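Local coordinates for protein inorganic pyrophosphatase (Shewanella sp. AS-11, PDB 6LL8) that probably hydrolyses diphosphate to two phosphates as a manganese-dependent type II enzyme, and in this structure holds imidodiphosphate among magnesium ions in its active site, at residues A[219-224]-A[255-260]; A[43-48]-A[181-186]; A[188-193]-A[224-229]; A[148-153]-A[175-180]. One frame throughout, in Å; residues are numbered along the deposited sequence. Where two conformers were deposited one is given.

Contact 1. Residues A[219-224]-A[255-260]; sequences EVIDLA and DIMKEG
V220 and D255 form a parallel bridge at the ends of strands 211-220 and 248-255, with CA atoms 5.3 Å apart, and I256 N donates to V220 O at 2.9 Å with an angle of 172° at the hydrogen. Past this pair the D255 carboxylate takes over from the backbone. Its CG is anti to the backbone N (chi1 -175°), and the carboxylate beyond it comes nearer to 219-224. OD2 accepts L223 N at 3.1 Å, met 46° out of the carboxylate plane, and from the opposite face it receives K258 NZ at 2.8 Å in a salt bridge. OD1 serves its own segment, gripped by M257 N nearly along the C-O axis and by K258 N from above the plane. These last two bonds define an Asx turn and an Asx motif; with the G1 bulge made by E259 and G260 facing D255, they shape the tight connection between antiparallel strands 248-255 and 260-267 in the mixed sheet of the DHHA2 region. An alanine at D255 would probably leave the L223, M257 and K258 amides without this acceptor and the K258 ammonium without its mate. A water links the charged side chains of D222 and K258, giving to D222 OD1 at 2.8 Å and accepting from K258 NZ at 2.9 Å. On the apolar side, in the conformers given, I221 and M257 run side by side, CG2 to CG 3.9 Å. E219 lays its CB against I256 CG2 at 4.1 Å, while its OE1 is salt-bridged to K187 near a bound magnesium ion.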
loop_
_atom_site.group_PDB
_atom_site.type_symbol
_atom_site.label_atom_id
_atom_site.label_comp_id
_atom_site.label_asym_id
_atom_site.label_seq_id
_atom_site.Cartn_x
_atom_site.Cartn_y
_atom_site.Cartn_z
ATOM N N GLU A 219 7.356 7.506 3.918
ATOM C CA GLU A 219 7.011 8.817 3.360
ATOM C C GLU A 219 6.886 9.830 4.485
ATOM O O GLU A 219 6.166 9.602 5.463
ATOM C CB GLU A 219 5.664 8.761 2.641
ATOM C CG GLU A 219 5.586 7.848 1.428
ATOM C CD GLU A 219 4.136 7.458 1.173
ATOM O OE1 GLU A 219 3.505 6.903 2.121
ATOM O OE2 GLU A 219 3.630 7.747 0.107
ATOM N N VAL A 220 7.613 10.919 4.338
ATOM C CA VAL A 220 7.652 11.978 5.366
ATOM C C VAL A 220 7.702 13.334 4.686
ATOM O O VAL A 220 7.989 13.432 3.490
ATOM C CB VAL A 220 8.863 11.793 6.302
ATOM C CG1 VAL A 220 8.830 10.469 7.035
ATOM C CG2 VAL A 220 10.162 11.965 5.561
ATOM N N ILE A 221 7.507 14.380 5.464
ATOM C CA ILE A 221 7.563 15.776 4.966
ATOM C C ILE A 221 8.998 16.291 4.867
ATOM O O ILE A 221 9.229 17.192 4.065
ATOM C CB ILE A 221 6.713 16.653 5.880
ATOM C CG1 ILE A 221 5.235 16.342 5.650
ATOM C CG2 ILE A 221 7.055 18.113 5.660
ATOM C CD1 ILE A 221 4.331 16.892 6.696
ATOM N N ASP A 222 9.912 15.728 5.645
ATOM C CA ASP A 222 11.310 16.199 5.751
ATOM C C ASP A 222 12.232 15.030 6.066
ATOM O O ASP A 222 12.152 14.478 7.169
ATOM C CB ASP A 222 11.371 17.304 6.814
ATOM C CG ASP A 222 12.750 17.899 7.055
ATOM O OD1 ASP A 222 13.695 17.469 6.354
ATOM O OD2 ASP A 222 12.858 18.794 7.953
ATOM N N LEU A 223 13.041 14.652 5.093
ATOM C CA LEU A 223 14.062 13.573 5.157
ATOM C C LEU A 223 14.949 13.698 6.413
ATOM O O LEU A 223 15.498 12.657 6.847
ATOM C CB LEU A 223 14.860 13.662 3.842
ATOM C CG LEU A 223 15.727 12.468 3.435
ATOM C CD1 LEU A 223 14.876 11.282 3.017
ATOM C CD2 LEU A 223 16.695 12.839 2.311
ATOM N N ALA A 224 15.163 14.911 6.889
ATOM C CA ALA A 224 16.137 15.114 7.982
ATOM C C ALA A 224 15.695 14.352 9.233
ATOM O O ALA A 224 16.568 14.062 10.080
ATOM C CB ALA A 224 16.335 16.574 8.267
ATOM N N ASP A 255 10.763 11.798 0.639
ATOM C CA ASP A 255 10.429 13.172 1.032
ATOM C C ASP A 255 9.344 13.657 0.089
ATOM O O ASP A 255 9.595 13.815 -1.116
ATOM C CB ASP A 255 11.704 14.007 0.959
ATOM C CG ASP A 255 11.537 15.422 1.446
ATOM O OD1 ASP A 255 10.540 16.039 1.054
ATOM O OD2 ASP A 255 12.401 15.866 2.289
ATOM N N ILE A 256 8.153 13.868 0.624
ATOM C CA ILE A 256 7.001 14.226 -0.227
ATOM C C ILE A 256 7.037 15.682 -0.664
ATOM O O ILE A 256 6.283 16.031 -1.566
ATOM C CB ILE A 256 5.671 13.856 0.406
ATOM C CG1 ILE A 256 5.301 14.746 1.583
ATOM C CG2 ILE A 256 5.638 12.377 0.742
ATOM C CD1 ILE A 256 3.840 15.037 1.703
ATOM N N MET A 257 7.889 16.488 -0.067
ATOM C CA MET A 257 8.001 17.896 -0.502
ATOM C C MET A 257 9.120 18.027 -1.553
ATOM O O MET A 257 8.849 18.704 -2.553
ATOM C CB MET A 257 8.183 18.821 0.710
ATOM C CG MET A 257 7.126 18.580 1.830
ATOM S SD MET A 257 5.359 18.872 1.389
ATOM C CE MET A 257 5.439 20.632 1.080
ATOM N N LYS A 258 10.278 17.412 -1.387
ATOM C CA LYS A 258 11.338 17.325 -2.434
ATOM C C LYS A 258 10.841 16.467 -3.600
ATOM O O LYS A 258 11.405 16.532 -4.702
ATOM C CB LYS A 258 12.625 16.654 -1.908
ATOM C CG LYS A 258 13.409 17.434 -0.858
ATOM C CD LYS A 258 14.566 16.613 -0.260
ATOM C CE LYS A 258 15.272 17.353 0.857
ATOM N NZ LYS A 258 14.311 17.897 1.858
ATOM N N GLU A 259 9.893 15.585 -3.317
ATOM C CA GLU A 259 9.385 14.591 -4.280
ATOM C C GLU A 259 10.529 13.715 -4.784
ATOM O O GLU A 259 10.714 13.532 -5.997
ATOM C CB GLU A 259 8.625 15.246 -5.422
ATOM C CG GLU A 259 7.430 16.052 -4.942
ATOM C CD GLU A 259 6.510 16.617 -5.997
ATOM O OE1 GLU A 259 6.631 16.203 -7.141
ATOM O OE2 GLU A 259 5.743 17.534 -5.664
ATOM N N GLY A 260 11.241 13.089 -3.877
ATOM C CA GLY A 260 12.276 12.109 -4.219
ATOM C C GLY A 260 12.543 11.200 -3.048
ATOM O O GLY A 260 11.995 11.423 -1.940
HETATM O O HOH W 1 11.243 18.551 2.795
HETATM O O HOH W 2 15.559 18.311 4.397
#

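Contact 2. Residues A[43-48]-A[181-186]; sequences SPETAF and MDMFKV
The F48 ring carries V186 CG2 over one face, 4.1 Å from the ring centroid and 22° off the normal, a CH-pi contact offset toward the rim. D182 CB comes up obliquely to CZ at 4.0 Å, and M183 CG, also oblique, stands 4.4 Å from CD2. F48 CG is anti to the backbone N (chi1 174°), on the side of helix 176-187, and the ring continues from there. An alanine in place of F48 would probably leave V186 CG2 without its aromatic face and open a gap beside D182 and M183. The other V186 methyl, CG1, rests on the first turn of helix 44-53, 3.7 Å from P44 C. The E45 and M183 side chains cross obliquely, E45 OE2 3.6 Å from M183 CB. The short helical segments approach to 9.1 Å between axes and run at 139° to each other, nearer antiparallel than crossed. They pack a helix of the DHH region against helix 176-187, whose residues 181-186 fall in the DHHA2 range. The buried E45 carboxylate takes its hydrogen bonds elsewhere, OE1 with S14 and OE2 with S146, close to the metal-binding D13 and D147. Cohesion between these two helical turns therefore rests on dispersion and CH-pi packing, with the polar demand of E45 met by the serines.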
loop_
_atom_site.group_PDB
_atom_site.type_symbol
_atom_site.label_atom_id
_atom_site.label_comp_id
_atom_site.label_asym_id
_atom_site.label_seq_id
_atom_site.Cartn_x
_atom_site.Cartn_y
_atom_site.Cartn_z
ATOM N N SER A 43 -1.287 1.108 10.843
ATOM C CA SER A 43 -0.311 2.191 10.944
ATOM C C SER A 43 -0.902 3.365 11.718
ATOM O O SER A 43 -2.130 3.508 11.822
ATOM C CB SER A 43 0.097 2.663 9.579
ATOM O OG SER A 43 -0.994 3.354 8.979
ATOM N N PRO A 44 -0.047 4.251 12.266
ATOM C CA PRO A 44 -0.567 5.493 12.842
ATOM C C PRO A 44 -1.452 6.294 11.897
ATOM O O PRO A 44 -2.462 6.848 12.329
ATOM C CB PRO A 44 0.679 6.234 13.305
ATOM C CG PRO A 44 1.661 5.109 13.621
ATOM C CD PRO A 44 1.391 4.061 12.547
ATOM N N GLU A 45 -1.068 6.367 10.629
ATOM C CA GLU A 45 -1.884 7.127 9.652
ATOM C C GLU A 45 -3.272 6.518 9.563
ATOM O O GLU A 45 -4.296 7.235 9.566
ATOM C CB GLU A 45 -1.219 7.099 8.275
ATOM C CG GLU A 45 -1.973 7.872 7.226
ATOM C CD GLU A 45 -1.840 7.490 5.782
ATOM O OE1 GLU A 45 -2.239 6.442 5.390
ATOM O OE2 GLU A 45 -1.429 8.359 5.061
ATOM N N THR A 46 -3.370 5.196 9.441
ATOM C CA THR A 46 -4.687 4.563 9.289
ATOM C C THR A 46 -5.499 4.737 10.564
ATOM O O THR A 46 -6.704 4.973 10.501
ATOM C CB THR A 46 -4.585 3.088 8.901
ATOM O OG1 THR A 46 -3.732 2.975 7.754
ATOM C CG2 THR A 46 -5.945 2.510 8.598
ATOM N N ALA A 47 -4.870 4.615 11.725
ATOM C CA ALA A 47 -5.592 4.827 12.989
ATOM C C ALA A 47 -6.181 6.239 13.000
ATOM O O ALA A 47 -7.304 6.432 13.469
ATOM C CB ALA A 47 -4.665 4.567 14.155
ATOM N N PHE A 48 -5.405 7.220 12.547
ATOM C CA PHE A 48 -5.854 8.617 12.475
ATOM C C PHE A 48 -7.087 8.729 11.610
ATOM O O PHE A 48 -8.075 9.400 11.969
ATOM C CB PHE A 48 -4.691 9.475 11.981
ATOM C CG PHE A 48 -5.020 10.922 11.721
ATOM C CD1 PHE A 48 -4.902 11.838 12.734
ATOM C CD2 PHE A 48 -5.439 11.365 10.471
ATOM C CE1 PHE A 48 -5.214 13.171 12.526
ATOM C CE2 PHE A 48 -5.734 12.712 10.255
ATOM C CZ PHE A 48 -5.596 13.601 11.289
ATOM N N MET A 181 -2.395 16.657 3.956
ATOM C CA MET A 181 -1.169 17.061 4.648
ATOM C C MET A 181 -1.182 16.535 6.085
ATOM O O MET A 181 -0.141 16.114 6.570
ATOM C CB MET A 181 -0.998 18.567 4.578
ATOM C CG MET A 181 0.370 18.988 5.078
ATOM S SD MET A 181 1.774 18.271 4.169
ATOM C CE MET A 181 1.519 18.983 2.564
ATOM N N ASP A 182 -2.331 16.558 6.748
ATOM C CA ASP A 182 -2.431 16.022 8.122
ATOM C C ASP A 182 -1.905 14.587 8.138
ATOM O O ASP A 182 -1.187 14.178 9.059
ATOM C CB ASP A 182 -3.853 16.035 8.640
ATOM C CG ASP A 182 -4.377 17.383 9.043
ATOM O OD1 ASP A 182 -3.592 18.315 9.058
ATOM O OD2 ASP A 182 -5.594 17.456 9.221
ATOM N N MET A 183 -2.340 13.778 7.194
ATOM C CA MET A 183 -1.936 12.356 7.152
ATOM C C MET A 183 -0.426 12.231 7.035
ATOM O O MET A 183 0.170 11.346 7.694
ATOM C CB MET A 183 -2.622 11.649 6.002
ATOM C CG MET A 183 -4.115 11.384 6.322
ATOM S SD MET A 183 -4.915 10.427 5.028
ATOM C CE MET A 183 -4.932 11.642 3.718
ATOM N N PHE A 184 0.192 13.054 6.201
ATOM C CA PHE A 184 1.662 13.003 6.061
ATOM C C PHE A 184 2.381 13.587 7.268
ATOM O O PHE A 184 3.480 13.125 7.571
ATOM C CB PHE A 184 2.101 13.564 4.711
ATOM C CG PHE A 184 1.763 12.615 3.588
ATOM C CD1 PHE A 184 2.585 11.536 3.318
ATOM C CD2 PHE A 184 0.586 12.741 2.878
ATOM C CE1 PHE A 184 2.222 10.608 2.350
ATOM C CE2 PHE A 184 0.245 11.824 1.908
ATOM C CZ PHE A 184 1.049 10.741 1.656
ATOM N N LYS A 185 1.776 14.508 7.982
ATOM C CA LYS A 185 2.349 14.941 9.280
ATOM C C LYS A 185 2.295 13.792 10.285
ATOM O O LYS A 185 3.245 13.580 11.016
ATOM C CB LYS A 185 1.609 16.174 9.804
ATOM C CG LYS A 185 1.859 17.435 8.993
ATOM C CD LYS A 185 1.115 18.615 9.597
ATOM C CE LYS A 185 1.262 19.893 8.871
ATOM N NZ LYS A 185 0.887 20.980 9.820
ATOM N N VAL A 186 1.223 13.017 10.296
ATOM C CA VAL A 186 1.169 11.809 11.152
ATOM C C VAL A 186 2.260 10.833 10.732
ATOM O O VAL A 186 2.982 10.315 11.607
ATOM C CB VAL A 186 -0.214 11.176 11.127
ATOM C CG1 VAL A 186 -0.212 9.831 11.843
ATOM C CG2 VAL A 186 -1.238 12.100 11.781
#

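Contact 3. Residues A[188-193]-A[224-229]; sequences SAVEGT and AVFDDI
V225 points its side chain toward V190, and from CB outward its atoms meet the following. CB lies 4.1 Å from V190 CG2. CG2 is 4.0 Å from the same V190 methyl and also sits over the centre of the F226 ring, 3.9 Å above its plane, so this one methyl joins the next residue of its own segment to the opposing segment. CG1, anti to the carbonyl carbon (chi1 -65°), turns instead to S188 O at a looser 4.4 Å. The two valine side chains cross at about a right angle. V190 CG2 continues to F226, approaching CE1 obliquely at 4.2 Å. Farther along, in the given conformer, I229 CD1 lies 3.7 Å from T193 O. V190 and T193 are the ends of a type II turn, closed by T193 N donating to V190 O at 3.2 Å, with G192 in the position of positive phi. The join is purely van der Waals and small in extent, 177 Å² buried over both sides. It ties the loop after helix 176-187 to the 3-10 segment and loop between strand 211-220 and helix 230-243. S188 OG bonds to F184 O and I221 N, F226 packs on L218 and V220 of that strand, and V190, T193 and I229 all touch L198 of helix 195-199.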
loop_
_atom_site.group_PDB
_atom_site.type_symbol
_atom_site.label_atom_id
_atom_site.label_comp_id
_atom_site.label_asym_id
_atom_site.label_seq_id
_atom_site.Cartn_x
_atom_site.Cartn_y
_atom_site.Cartn_z
ATOM N N SER A 188 5.058 11.409 9.497
ATOM C CA SER A 188 6.382 11.981 9.768
ATOM C C SER A 188 6.740 11.888 11.251
ATOM O O SER A 188 7.884 12.215 11.585
ATOM C CB SER A 188 6.406 13.414 9.310
ATOM O OG SER A 188 6.181 13.538 7.904
ATOM N N ALA A 189 5.802 11.520 12.123
ATOM C CA ALA A 189 6.020 11.496 13.586
ATOM C C ALA A 189 6.705 10.182 13.960
ATOM O O ALA A 189 6.084 9.289 14.523
ATOM C CB ALA A 189 4.714 11.715 14.310
ATOM N N VAL A 190 7.986 10.086 13.700
ATOM C CA VAL A 190 8.766 8.836 13.862
ATOM C C VAL A 190 9.691 8.882 15.091
ATOM O O VAL A 190 10.364 7.876 15.320
ATOM C CB VAL A 190 9.539 8.551 12.564
ATOM C CG1 VAL A 190 8.619 8.255 11.378
ATOM C CG2 VAL A 190 10.515 9.680 12.241
ATOM N N GLU A 191 9.682 9.947 15.905
ATOM C CA GLU A 191 10.586 10.004 17.079
ATOM C C GLU A 191 10.305 8.849 18.030
ATOM O O GLU A 191 9.152 8.610 18.374
ATOM C CB GLU A 191 10.452 11.367 17.777
ATOM C CG GLU A 191 11.365 11.547 19.003
ATOM C CD GLU A 191 11.400 12.924 19.629
ATOM O OE1 GLU A 191 10.948 13.880 18.950
ATOM O OE2 GLU A 191 11.826 13.043 20.802
ATOM N N GLY A 192 11.385 8.231 18.493
ATOM C CA GLY A 192 11.381 7.173 19.506
ATOM C C GLY A 192 10.857 5.852 18.999
ATOM O O GLY A 192 10.591 4.984 19.787
ATOM N N THR A 193 10.666 5.705 17.701
ATOM C CA THR A 193 10.192 4.424 17.130
ATOM C C THR A 193 11.388 3.527 16.842
ATOM O O THR A 193 12.326 3.962 16.169
ATOM C CB THR A 193 9.389 4.677 15.863
ATOM O OG1 THR A 193 8.360 5.601 16.194
ATOM C CG2 THR A 193 8.786 3.413 15.292
ATOM N N ALA A 224 15.163 14.911 6.889
ATOM C CA ALA A 224 16.137 15.114 7.982
ATOM C C ALA A 224 15.695 14.352 9.233
ATOM O O ALA A 224 16.568 14.062 10.080
ATOM C CB ALA A 224 16.335 16.574 8.267
ATOM N N VAL A 225 14.429 13.936 9.357
ATOM C CA VAL A 225 13.966 13.178 10.556
ATOM C C VAL A 225 14.730 11.857 10.642
ATOM O O VAL A 225 14.752 11.277 11.728
ATOM C CB VAL A 225 12.436 12.960 10.609
ATOM C CG1 VAL A 225 11.687 14.281 10.758
ATOM C CG2 VAL A 225 11.957 12.092 9.449
ATOM N N PHE A 226 15.316 11.382 9.560
ATOM C CA PHE A 226 16.035 10.089 9.577
ATOM C C PHE A 226 17.533 10.243 9.820
ATOM O O PHE A 226 18.220 9.229 9.893
ATOM C CB PHE A 226 15.792 9.337 8.270
ATOM C CG PHE A 226 14.359 8.931 8.104
ATOM C CD1 PHE A 226 13.709 8.162 9.062
ATOM C CD2 PHE A 226 13.632 9.421 7.040
ATOM C CE1 PHE A 226 12.367 7.833 8.943
ATOM C CE2 PHE A 226 12.304 9.046 6.893
ATOM C CZ PHE A 226 11.668 8.300 7.867
ATOM N N ASP A 227 18.043 11.451 9.972
ATOM C CA ASP A 227 19.507 11.622 10.021
ATOM C C ASP A 227 20.111 10.801 11.170
ATOM O O ASP A 227 21.104 10.062 10.927
ATOM C CB ASP A 227 19.873 13.092 10.149
ATOM C CG ASP A 227 19.654 13.916 8.886
ATOM O OD1 ASP A 227 19.471 13.335 7.818
ATOM O OD2 ASP A 227 19.759 15.149 8.995
ATOM N N ASP A 228 19.529 10.852 12.357
ATOM C CA ASP A 228 20.173 10.233 13.542
ATOM C C ASP A 228 20.022 8.708 13.517
ATOM O O ASP A 228 20.898 8.016 14.052
ATOM C CB ASP A 228 19.629 10.796 14.854
ATOM C CG ASP A 228 19.990 12.253 15.096
ATOM O OD1 ASP A 228 20.906 12.777 14.415
ATOM O OD2 ASP A 228 19.350 12.867 15.970
ATOM N N ILE A 229 18.957 8.192 12.903
ATOM C CA ILE A 229 18.583 6.740 12.967
ATOM C C ILE A 229 19.004 6.030 11.683
ATOM O O ILE A 229 18.834 4.806 11.614
ATOM C CB ILE A 229 17.078 6.488 13.261
ATOM C CG1 ILE A 229 16.809 5.051 13.741
ATOM C CG2 ILE A 229 16.189 6.819 12.073
ATOM C CD1 ILE A 229 15.391 4.816 14.289
#

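Contact 4. Residues A[148-153]-A[175-180]; sequences TVIFKS and DFKEVG
I150 presses its side chain into the helix at G180, and here the fit is close. CD1 lies 3.7 Å from G180 C, and CG1 is 4.1 Å from G180 CA. A CB modelled on G180 would fall only 3.1 Å from I150 CG1, so the bare glycine backbone gives the isoleucine its seat. Some strain accompanies this: chi1 of I150 is -30°, away from a staggered position. The other branch, CG2, rests 4.1 Å from K177 CG, beside the K177 carbonyl. The aromatic pair is packed as well. F151 CE2 meets the edge of the F176 ring, 4.0 Å from CE1 and near that ring's plane, the two side chains crossing at about a right angle. V164 of helix 158-171 lies against both rings and closes off the pair. The solvent side belongs to K177, whose exposed, extended chain passes across F151, CE 4.1 Å from CE2, with a bound glycerol beside it. In the loop, V149, I150 and F151 all have positive phi, and a type I' turn from V149 to K152 presents I150 and F151 to the helix. T148 OG1 accepts F151 N at 3.2 Å, an ST motif. Helix 134-147, which ends at the magnesium ligand D147, is closed by a Schellman motif at V149, and the type I' turn there packs on the first turns of helix 176-187, whose N-cap D175 accepts E178 N.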
loop_
_atom_site.group_PDB
_atom_site.type_symbol
_atom_site.label_atom_id
_atom_site.label_comp_id
_atom_site.label_asym_id
_atom_site.label_seq_id
_atom_site.Cartn_x
_atom_site.Cartn_y
_atom_site.Cartn_z
ATOM N N THR A 148 -2.086 8.722 -3.441
ATOM C CA THR A 148 -1.643 9.646 -4.477
ATOM C C THR A 148 -0.691 10.707 -3.933
ATOM O O THR A 148 -0.253 11.553 -4.720
ATOM C CB THR A 148 -2.796 10.328 -5.180
ATOM O OG1 THR A 148 -3.470 11.226 -4.310
ATOM C CG2 THR A 148 -3.749 9.358 -5.836
ATOM N N VAL A 149 -0.380 10.672 -2.657
ATOM C CA VAL A 149 0.524 11.682 -2.054
ATOM C C VAL A 149 -0.041 13.077 -2.347
ATOM O O VAL A 149 0.645 13.973 -2.876
ATOM C CB VAL A 149 2.003 11.499 -2.432
ATOM C CG1 VAL A 149 2.885 12.381 -1.550
ATOM C CG2 VAL A 149 2.415 10.043 -2.324
ATOM N N ILE A 150 -1.298 13.278 -2.004
ATOM C CA ILE A 150 -1.956 14.590 -2.204
ATOM C C ILE A 150 -1.818 14.993 -3.670
ATOM O O ILE A 150 -1.564 16.169 -3.999
ATOM C CB ILE A 150 -1.449 15.679 -1.243
ATOM C CG1 ILE A 150 -0.972 15.159 0.117
ATOM C CG2 ILE A 150 -2.543 16.727 -1.081
ATOM C CD1 ILE A 150 -0.340 16.220 1.026
ATOM N N PHE A 151 -2.019 14.033 -4.554
ATOM C CA PHE A 151 -2.010 14.195 -6.028
ATOM C C PHE A 151 -0.596 14.379 -6.583
ATOM O O PHE A 151 -0.468 14.573 -7.803
ATOM C CB PHE A 151 -2.935 15.305 -6.521
ATOM C CG PHE A 151 -4.327 15.309 -5.972
ATOM C CD1 PHE A 151 -5.010 14.146 -5.650
ATOM C CD2 PHE A 151 -5.021 16.498 -5.921
ATOM C CE1 PHE A 151 -6.319 14.200 -5.226
ATOM C CE2 PHE A 151 -6.337 16.540 -5.506
ATOM C CZ PHE A 151 -6.988 15.387 -5.150
ATOM N N LYS A 152 0.439 14.313 -5.765
ATOM C CA LYS A 152 1.817 14.521 -6.258
ATOM C C LYS A 152 2.391 13.273 -6.920
ATOM O O LYS A 152 3.297 13.365 -7.738
ATOM C CB LYS A 152 2.740 14.890 -5.094
ATOM C CG LYS A 152 2.416 16.191 -4.374
ATOM C CD LYS A 152 3.223 16.371 -3.084
ATOM C CE LYS A 152 2.945 17.678 -2.348
ATOM N NZ LYS A 152 4.187 18.158 -1.748
ATOM N N SER A 153 1.942 12.106 -6.516
ATOM C CA SER A 153 2.523 10.857 -7.029
ATOM C C SER A 153 2.239 10.737 -8.515
ATOM O O SER A 153 1.118 11.022 -8.948
ATOM C CB SER A 153 1.974 9.674 -6.299
ATOM O OG SER A 153 2.575 8.482 -6.784
ATOM N N ASP A 175 -11.646 21.331 2.811
ATOM C CA ASP A 175 -10.204 21.476 2.516
ATOM C C ASP A 175 -9.563 20.087 2.566
ATOM O O ASP A 175 -8.866 19.687 3.532
ATOM C CB ASP A 175 -9.560 22.462 3.477
ATOM C CG ASP A 175 -8.184 22.889 3.051
ATOM O OD1 ASP A 175 -7.568 22.227 2.187
ATOM O OD2 ASP A 175 -7.703 23.841 3.655
ATOM N N PHE A 176 -9.811 19.324 1.531
ATOM C CA PHE A 176 -9.313 17.940 1.498
ATOM C C PHE A 176 -7.796 17.909 1.367
ATOM O O PHE A 176 -7.174 16.941 1.857
ATOM C CB PHE A 176 -10.026 17.129 0.424
ATOM C CG PHE A 176 -10.076 17.733 -0.959
ATOM C CD1 PHE A 176 -9.007 17.649 -1.840
ATOM C CD2 PHE A 176 -11.219 18.398 -1.374
ATOM C CE1 PHE A 176 -9.109 18.200 -3.117
ATOM C CE2 PHE A 176 -11.292 18.998 -2.611
ATOM C CZ PHE A 176 -10.247 18.883 -3.474
ATOM N N LYS A 177 -7.170 18.887 0.735
ATOM C CA LYS A 177 -5.692 18.838 0.639
ATOM C C LYS A 177 -5.066 18.989 2.022
ATOM O O LYS A 177 -3.984 18.428 2.246
ATOM C CB LYS A 177 -5.153 19.878 -0.336
ATOM C CG LYS A 177 -5.485 19.534 -1.785
ATOM C CD LYS A 177 -4.879 20.505 -2.769
ATOM C CE LYS A 177 -5.391 20.256 -4.158
ATOM N NZ LYS A 177 -4.969 21.314 -5.099
ATOM N N GLU A 178 -5.686 19.735 2.933
ATOM C CA GLU A 178 -5.161 19.826 4.318
ATOM C C GLU A 178 -5.374 18.528 5.065
ATOM O O GLU A 178 -4.525 18.206 5.904
ATOM C CB GLU A 178 -5.724 21.035 5.041
ATOM C CG GLU A 178 -4.919 22.275 4.738
ATOM C CD GLU A 178 -3.488 22.228 5.250
ATOM O OE1 GLU A 178 -2.580 22.155 4.426
ATOM O OE2 GLU A 178 -3.285 22.220 6.490
ATOM N N VAL A 179 -6.442 17.790 4.813
ATOM C CA VAL A 179 -6.555 16.442 5.386
ATOM C C VAL A 179 -5.380 15.602 4.861
ATOM O O VAL A 179 -4.768 14.883 5.639
ATOM C CB VAL A 179 -7.923 15.804 5.093
ATOM C CG1 VAL A 179 -7.974 14.385 5.633
ATOM C CG2 VAL A 179 -9.051 16.642 5.683
ATOM N N GLY A 180 -5.067 15.717 3.578
ATOM C CA GLY A 180 -3.911 15.042 2.977
ATOM C C GLY A 180 -2.660 15.371 3.747
ATOM O O GLY A 180 -1.890 14.474 4.127
#

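Helix 176-187 is common ground: contact 4 uses its first turns and contact 2 the following ones, their centres 12 Å apart, and contact 3 begins with the loop just after it. Along the chain, contact 4 is nested inside the loop closed by contact 2; contacts 1 and 3 come later, their segments alternating and sharing A224. Contact 1 sits at the C-terminal ends of two adjacent inner strands of the mixed sheet and touches the other three, whereas contacts 3 and 4 lie 22 Å apart without touching. Contact 2 packs the DHH part on helix 176-187, whose F184 meets the DHHA2 sheet at contact 1; contacts 1 and 2 border the magnesium-imidodiphosphate site.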